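Local coordinates for iron uptake protein A2 (Synechocystis sp., PDB 2VOZ) that binds ferric iron in the periplasm, probably as a substrate-binding subunit of an ABC transporter that imports the metal, at residues Tyr227-Lys232 with Asp310-His316. Residues are numbered along the deposited sequence; the frame is centred on the assembly and turned at random.
Sequences YIRLQK and DPVLAAH
Lys232 and Asp310 form a salt bridge, NZ to OD2 at 2.8 Å, the ammonium coming from above the carboxylate plane. Lysine suits the place because its chain, extended beyond CG, spans the gap between the helices; its NZ also hydrogen-bonds Asn299 OD1 of the same chain and forms a salt bridge with Asp52 of a second subunit. The other carboxylate oxygen, OD1, serves the short helix 311-314: it accepts from Leu313 N at 3.2 Å through its anti lone pair and weakly from Val312 N, which makes Asp310 the N-cap. With only a methyl in place of this carboxylate, as in an alanine, the amides of Val312 and Leu313 would probably lose their cap and Lys232 one of its two carboxylate partners.

At the far end of the contact, His316 NE2 donates to Gln231 OE1 over 2.7 Å, almost perfectly straight at 179°, with the oxygen in the imidazole plane and the amide turned 75° from the ring. Glutamine fits because its amide can also donate: NE2 gives to a water that in turn donates to Val312 O.

Between the polar ends, the two branches of Ile228 serve two neighbours at once: CG2 meets Val312 CG1 at 3.7 Å, CG1 packs on Leu313 CD1, and Ile228 CD1 lies 3.6 Å from His316 CD2. Tyr227 and His316 meet rim to rim, planes at 80°; the tyrosine hydroxyl bonds to Val245 O.

The first turn of helix 224-232 carries the iron ligands Tyr225 and Tyr226. Apolar contact joins the turns after it to helix 311-314, flanked by a capping, charge-paired aspartate and a histidine using NE2 as donor, consistent with a proton there.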
loop_
_atom_site.group_PDB
_atom_site.type_symbol
_atom_site.label_atom_id
_atom_site.label_comp_id
_atom_site.label_asym_id
_atom_site.label_seq_id
_atom_site.Cartn_x
_atom_site.Cartn_y
_atom_site.Cartn_z
ATOM N N TYR B 227 6.355 -7.383 20.744
ATOM C CA TYR B 227 6.643 -8.805 20.752
ATOM C C TYR B 227 5.590 -9.603 19.970
ATOM O O TYR B 227 5.923 -10.570 19.275
ATOM C CB TYR B 227 6.762 -9.279 22.186
ATOM C CG TYR B 227 7.273 -10.701 22.347
ATOM C CD1 TYR B 227 8.647 -10.975 22.433
ATOM C CD2 TYR B 227 6.389 -11.759 22.413
ATOM C CE1 TYR B 227 9.116 -12.277 22.601
ATOM C CE2 TYR B 227 6.846 -13.068 22.583
ATOM C CZ TYR B 227 8.205 -13.320 22.685
ATOM O OH TYR B 227 8.607 -14.634 22.843
ATOM N N ILE B 228 4.342 -9.156 20.061
ATOM C CA ILE B 228 3.257 -9.806 19.304
ATOM C C ILE B 228 3.558 -9.714 17.816
ATOM O O ILE B 228 3.350 -10.689 17.083
ATOM C CB ILE B 228 1.856 -9.257 19.686
ATOM C CG1 ILE B 228 1.669 -9.172 21.213
ATOM C CG2 ILE B 228 0.762 -10.121 19.011
ATOM C CD1 ILE B 228 1.895 -10.534 21.948
ATOM N N ARG B 229 4.099 -8.575 17.352
ATOM C CA ARG B 229 4.481 -8.450 15.929
ATOM C C ARG B 229 5.459 -9.512 15.540
ATOM O O ARG B 229 5.305 -10.123 14.510
ATOM C CB ARG B 229 5.167 -7.121 15.618
ATOM C CG ARG B 229 4.251 -5.985 15.668
ATOM C CD ARG B 229 4.984 -4.705 15.294
ATOM N NE ARG B 229 4.164 -3.571 15.688
ATOM C CZ ARG B 229 4.571 -2.308 15.627
ATOM N NH1 ARG B 229 3.753 -1.355 16.039
ATOM N NH2 ARG B 229 5.779 -2.006 15.128
ATOM N N LEU B 230 6.486 -9.697 16.370
ATOM C CA LEU B 230 7.542 -10.677 16.083
ATOM C C LEU B 230 6.949 -12.098 16.033
ATOM O O LEU B 230 7.259 -12.842 15.107
ATOM C CB LEU B 230 8.654 -10.607 17.133
ATOM C CG LEU B 230 9.471 -9.308 17.064
ATOM C CD1 LEU B 230 10.484 -9.285 18.243
ATOM C CD2 LEU B 230 10.204 -9.206 15.728
ATOM N N GLN B 231 6.033 -12.420 16.963
ATOM C CA GLN B 231 5.402 -13.745 17.004
ATOM C C GLN B 231 4.624 -14.009 15.703
ATOM O O GLN B 231 4.601 -15.134 15.172
ATOM C CB GLN B 231 4.475 -13.846 18.212
ATOM C CG GLN B 231 5.210 -13.953 19.558
ATOM C CD GLN B 231 4.226 -14.175 20.668
ATOM O OE1 GLN B 231 3.727 -13.213 21.268
ATOM N NE2 GLN B 231 3.907 -15.449 20.934
ATOM N N LYS B 232 3.987 -12.962 15.188
ATOM C CA LYS B 232 3.144 -13.098 14.011
ATOM C C LYS B 232 3.957 -13.075 12.689
ATOM O O LYS B 232 3.451 -13.457 11.596
ATOM C CB LYS B 232 2.104 -12.000 14.034
ATOM C CG LYS B 232 0.999 -12.276 15.038
ATOM C CD LYS B 232 -0.007 -11.142 14.980
ATOM C CE LYS B 232 -1.174 -11.404 15.916
ATOM N NZ LYS B 232 -2.204 -10.377 15.660
ATOM N N ASP B 310 -6.771 -10.144 21.047
ATOM C CA ASP B 310 -6.095 -10.895 20.026
ATOM C C ASP B 310 -5.542 -12.179 20.658
ATOM O O ASP B 310 -4.931 -12.104 21.726
ATOM C CB ASP B 310 -4.929 -10.086 19.459
ATOM C CG ASP B 310 -4.137 -10.879 18.439
ATOM O OD1 ASP B 310 -3.229 -11.646 18.840
ATOM O OD2 ASP B 310 -4.434 -10.716 17.242
ATOM N N PRO B 311 -5.782 -13.333 20.042
ATOM C CA PRO B 311 -5.377 -14.613 20.679
ATOM C C PRO B 311 -3.887 -14.725 21.023
ATOM O O PRO B 311 -3.546 -15.275 22.077
ATOM C CB PRO B 311 -5.784 -15.677 19.656
ATOM C CG PRO B 311 -6.696 -15.025 18.704
ATOM C CD PRO B 311 -6.503 -13.542 18.763
ATOM N N VAL B 312 -3.011 -14.245 20.134
ATOM C CA VAL B 312 -1.565 -14.262 20.387
ATOM C C VAL B 312 -1.236 -13.406 21.626
ATOM O O VAL B 312 -0.474 -13.822 22.510
ATOM C CB VAL B 312 -0.766 -13.782 19.142
ATOM C CG1 VAL B 312 0.759 -13.820 19.438
ATOM C CG2 VAL B 312 -1.045 -14.709 17.947
ATOM N N LEU B 313 -1.818 -12.212 21.708
ATOM C CA LEU B 313 -1.602 -11.360 22.879
ATOM C C LEU B 313 -2.202 -12.030 24.125
ATOM O O LEU B 313 -1.564 -12.067 25.169
ATOM C CB LEU B 313 -2.233 -9.983 22.637
ATOM C CG LEU B 313 -2.195 -9.010 23.807
ATOM C CD1 LEU B 313 -0.700 -8.745 24.211
ATOM C CD2 LEU B 313 -2.886 -7.725 23.380
ATOM N N ALA B 314 -3.415 -12.576 23.991
ATOM C CA ALA B 314 -4.146 -13.157 25.131
ATOM C C ALA B 314 -3.399 -14.361 25.716
ATOM O O ALA B 314 -3.528 -14.632 26.904
ATOM C CB ALA B 314 -5.561 -13.554 24.720
ATOM N N ALA B 315 -2.615 -15.057 24.888
ATOM C CA ALA B 315 -1.891 -16.273 25.345
ATOM C C ALA B 315 -0.771 -15.937 26.331
ATOM O O ALA B 315 -0.205 -16.835 26.967
ATOM C CB ALA B 315 -1.354 -17.042 24.190
ATOM N N HIS B 316 -0.417 -14.652 26.437
ATOM C CA HIS B 316 0.558 -14.230 27.444
ATOM C C HIS B 316 -0.056 -14.050 28.827
ATOM O O HIS B 316 0.653 -13.788 29.787
ATOM C CB HIS B 316 1.235 -12.925 27.000
ATOM C CG HIS B 316 2.166 -13.126 25.863
ATOM N ND1 HIS B 316 3.453 -13.575 26.042
ATOM C CD2 HIS B 316 1.994 -12.969 24.534
ATOM C CE1 HIS B 316 4.045 -13.676 24.864
ATOM N NE2 HIS B 316 3.189 -13.296 23.932
HETATM O O HOH W 1 1.425 -15.917 22.533
#